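Local coordinates for Sb(v)-as(v) reductase (PDB 2J6P), which reduces arsenate and antimonate, As(V) and Sb(V), on a rhodanese-like fold related to that of Cdc25 phosphatases, at residues A[68-74]-A[100-106]. Sequence-based numbering, arbitrary orientation.
Sequences KELAVFH and LPAVYVL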
loop_
_atom_site.group_PDB
_atom_site.type_symbol
_atom_site.label_atom_id
_atom_site.label_comp_id
_atom_site.label_asym_id
_atom_site.label_seq_id
_atom_site.Cartn_x
_atom_site.Cartn_y
_atom_site.Cartn_z
ATOM N N LYS A 68 10.378 -21.203 23.241
ATOM C CA LYS A 68 10.212 -21.278 21.793
ATOM C C LYS A 68 11.600 -21.176 21.203
ATOM O O LYS A 68 12.443 -20.351 21.698
ATOM C CB LYS A 68 9.204 -20.191 21.297
ATOM C CG LYS A 68 7.631 -20.554 21.755
ATOM C CD LYS A 68 7.147 -21.874 21.191
ATOM C CE LYS A 68 5.519 -22.308 21.319
ATOM N NZ LYS A 68 5.430 -21.493 22.427
ATOM N N GLU A 69 11.839 -21.877 20.089
ATOM C CA GLU A 69 13.131 -21.731 19.366
ATOM C C GLU A 69 12.951 -21.125 18.045
ATOM O O GLU A 69 13.949 -20.654 17.465
ATOM C CB GLU A 69 13.813 -23.126 19.101
ATOM C CG GLU A 69 14.142 -23.786 20.447
ATOM C CD GLU A 69 14.507 -25.296 20.346
ATOM O OE1 GLU A 69 14.781 -25.808 19.222
ATOM O OE2 GLU A 69 14.525 -25.945 21.444
ATOM N N LEU A 70 11.731 -21.093 17.525
ATOM C CA LEU A 70 11.507 -20.393 16.244
ATOM C C LEU A 70 10.253 -19.494 16.347
ATOM O O LEU A 70 9.189 -19.957 16.884
ATOM C CB LEU A 70 11.194 -21.344 15.119
ATOM C CG LEU A 70 12.358 -22.166 14.542
ATOM C CD1 LEU A 70 12.452 -23.455 15.462
ATOM C CD2 LEU A 70 12.160 -22.511 12.988
ATOM N N ALA A 71 10.341 -18.287 15.783
ATOM C CA ALA A 71 9.125 -17.421 15.741
ATOM C C ALA A 71 8.994 -17.094 14.276
ATOM O O ALA A 71 9.956 -16.551 13.660
ATOM C CB ALA A 71 9.347 -16.199 16.548
ATOM N N VAL A 72 7.853 -17.487 13.713
ATOM C CA VAL A 72 7.637 -17.364 12.266
ATOM C C VAL A 72 6.557 -16.245 12.057
ATOM O O VAL A 72 5.401 -16.353 12.479
ATOM C CB VAL A 72 7.121 -18.695 11.690
ATOM C CG1 VAL A 72 6.847 -18.559 10.180
ATOM C CG2 VAL A 72 8.213 -19.846 11.873
ATOM N N PHE A 73 6.985 -15.132 11.499
ATOM C CA PHE A 73 6.118 -14.012 11.278
ATOM C C PHE A 73 5.488 -14.201 9.863
ATOM O O PHE A 73 6.209 -14.488 8.888
ATOM C CB PHE A 73 6.982 -12.778 11.320
ATOM C CG PHE A 73 7.385 -12.373 12.804
ATOM C CD1 PHE A 73 8.278 -13.144 13.518
ATOM C CD2 PHE A 73 6.750 -11.264 13.442
ATOM C CE1 PHE A 73 8.558 -12.862 14.888
ATOM C CE2 PHE A 73 7.076 -10.904 14.736
ATOM C CZ PHE A 73 7.903 -11.779 15.504
ATOM N N HIS A 74 4.175 -13.986 9.757
ATOM C CA HIS A 74 3.585 -13.875 8.392
ATOM C C HIS A 74 2.526 -12.766 8.379
ATOM O O HIS A 74 1.974 -12.362 9.395
ATOM C CB HIS A 74 2.974 -15.236 7.955
ATOM C CG HIS A 74 1.637 -15.504 8.616
ATOM N ND1 HIS A 74 0.455 -14.983 8.125
ATOM C CD2 HIS A 74 1.295 -16.270 9.704
ATOM C CE1 HIS A 74 -0.567 -15.428 8.880
ATOM N NE2 HIS A 74 -0.082 -16.191 9.861
ATOM N N LEU A 100 16.856 -16.196 21.666
ATOM C CA LEU A 100 15.913 -17.201 21.282
ATOM C C LEU A 100 14.496 -16.693 21.606
ATOM O O LEU A 100 14.348 -15.966 22.591
ATOM C CB LEU A 100 16.209 -18.450 22.122
ATOM C CG LEU A 100 16.955 -19.716 21.580
ATOM C CD1 LEU A 100 17.424 -19.914 20.151
ATOM C CD2 LEU A 100 17.826 -20.363 22.593
ATOM N N PRO A 101 13.480 -17.034 20.767
ATOM C CA PRO A 101 13.563 -17.826 19.504
ATOM C C PRO A 101 14.327 -17.124 18.404
ATOM O O PRO A 101 14.442 -15.871 18.429
ATOM C CB PRO A 101 12.080 -18.063 19.110
ATOM C CG PRO A 101 11.324 -16.908 19.826
ATOM C CD PRO A 101 12.124 -16.529 21.049
ATOM N N ALA A 102 14.766 -17.910 17.396
ATOM C CA ALA A 102 15.323 -17.279 16.196
ATOM C C ALA A 102 14.084 -16.801 15.351
ATOM O O ALA A 102 12.956 -17.254 15.526
ATOM C CB ALA A 102 16.264 -18.282 15.374
ATOM N N VAL A 103 14.320 -15.810 14.524
ATOM C CA VAL A 103 13.289 -15.054 13.848
ATOM C C VAL A 103 13.182 -15.369 12.328
ATOM O O VAL A 103 14.171 -15.272 11.623
ATOM C CB VAL A 103 13.508 -13.576 14.085
ATOM C CG1 VAL A 103 12.324 -12.842 13.533
ATOM C CG2 VAL A 103 13.667 -13.272 15.624
ATOM N N TYR A 104 11.965 -15.706 11.851
ATOM C CA TYR A 104 11.769 -16.066 10.496
ATOM C C TYR A 104 10.554 -15.337 9.936
ATOM O O TYR A 104 9.609 -15.074 10.656
ATOM C CB TYR A 104 11.463 -17.582 10.317
ATOM C CG TYR A 104 12.637 -18.409 10.829
ATOM C CD1 TYR A 104 13.681 -18.754 9.987
ATOM C CD2 TYR A 104 12.691 -18.806 12.208
ATOM C CE1 TYR A 104 14.769 -19.555 10.471
ATOM C CE2 TYR A 104 13.834 -19.540 12.721
ATOM C CZ TYR A 104 14.870 -19.873 11.854
ATOM O OH TYR A 104 15.956 -20.604 12.341
ATOM N N VAL A 105 10.553 -15.125 8.633
ATOM C CA VAL A 105 9.377 -14.630 7.893
ATOM C C VAL A 105 8.938 -15.686 6.886
ATOM O O VAL A 105 9.764 -16.275 6.185
ATOM C CB VAL A 105 9.676 -13.239 7.184
ATOM C CG1 VAL A 105 8.621 -12.809 6.139
ATOM C CG2 VAL A 105 9.939 -12.157 8.284
ATOM N N LEU A 106 7.653 -15.959 6.896
ATOM C CA LEU A 106 7.129 -17.017 6.098
ATOM C C LEU A 106 7.045 -16.350 4.679
ATOM O O LEU A 106 6.211 -15.431 4.464
ATOM C CB LEU A 106 5.756 -17.367 6.570
ATOM C CG LEU A 106 4.943 -18.202 5.570
ATOM C CD1 LEU A 106 5.710 -19.633 5.426
ATOM C CD2 LEU A 106 3.407 -18.392 6.035
#
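A beta-alpha-beta crossover of the rhodanese-like fold sets strand 70-74 parallel to strand 102-106 in the central sheet, with helix 81-96 making the connection between them. Five backbone hydrogen bonds join segments 68-74 and 100-106, the first from Ala-102 N to Glu-69 O (2.9 Å) just before strand 70-74. The alternation then runs through Ala-71 N to Ala-102 O, Tyr-104 N to Ala-71 O, and the almost straight bond from Phe-73 N to Tyr-104 O (2.8 Å, 175° at the hydrogen), before Leu-106 N closes on Phe-73 O. Just before strand 102-106, Pro-101, which follows a cis peptide bond, lays CB against Glu-69 C at 3.4 Å and CG against Ala-71 CB at 3.9 Å. Phe-73 and Val-103 share the Ala-71 side of the sheet: Phe-73 CE1 meets Val-103 CG1 at 4.0 Å, and both side chains also pack on Phe-89 of helix 81-96. On the other face, with Val-72, the Tyr-104 ring reaches back along the strand, its CG anti to the carbonyl carbon (chi1 -61°), and Leu-70 CD2 comes obliquely to within 3.4 Å of Tyr-104 CE2.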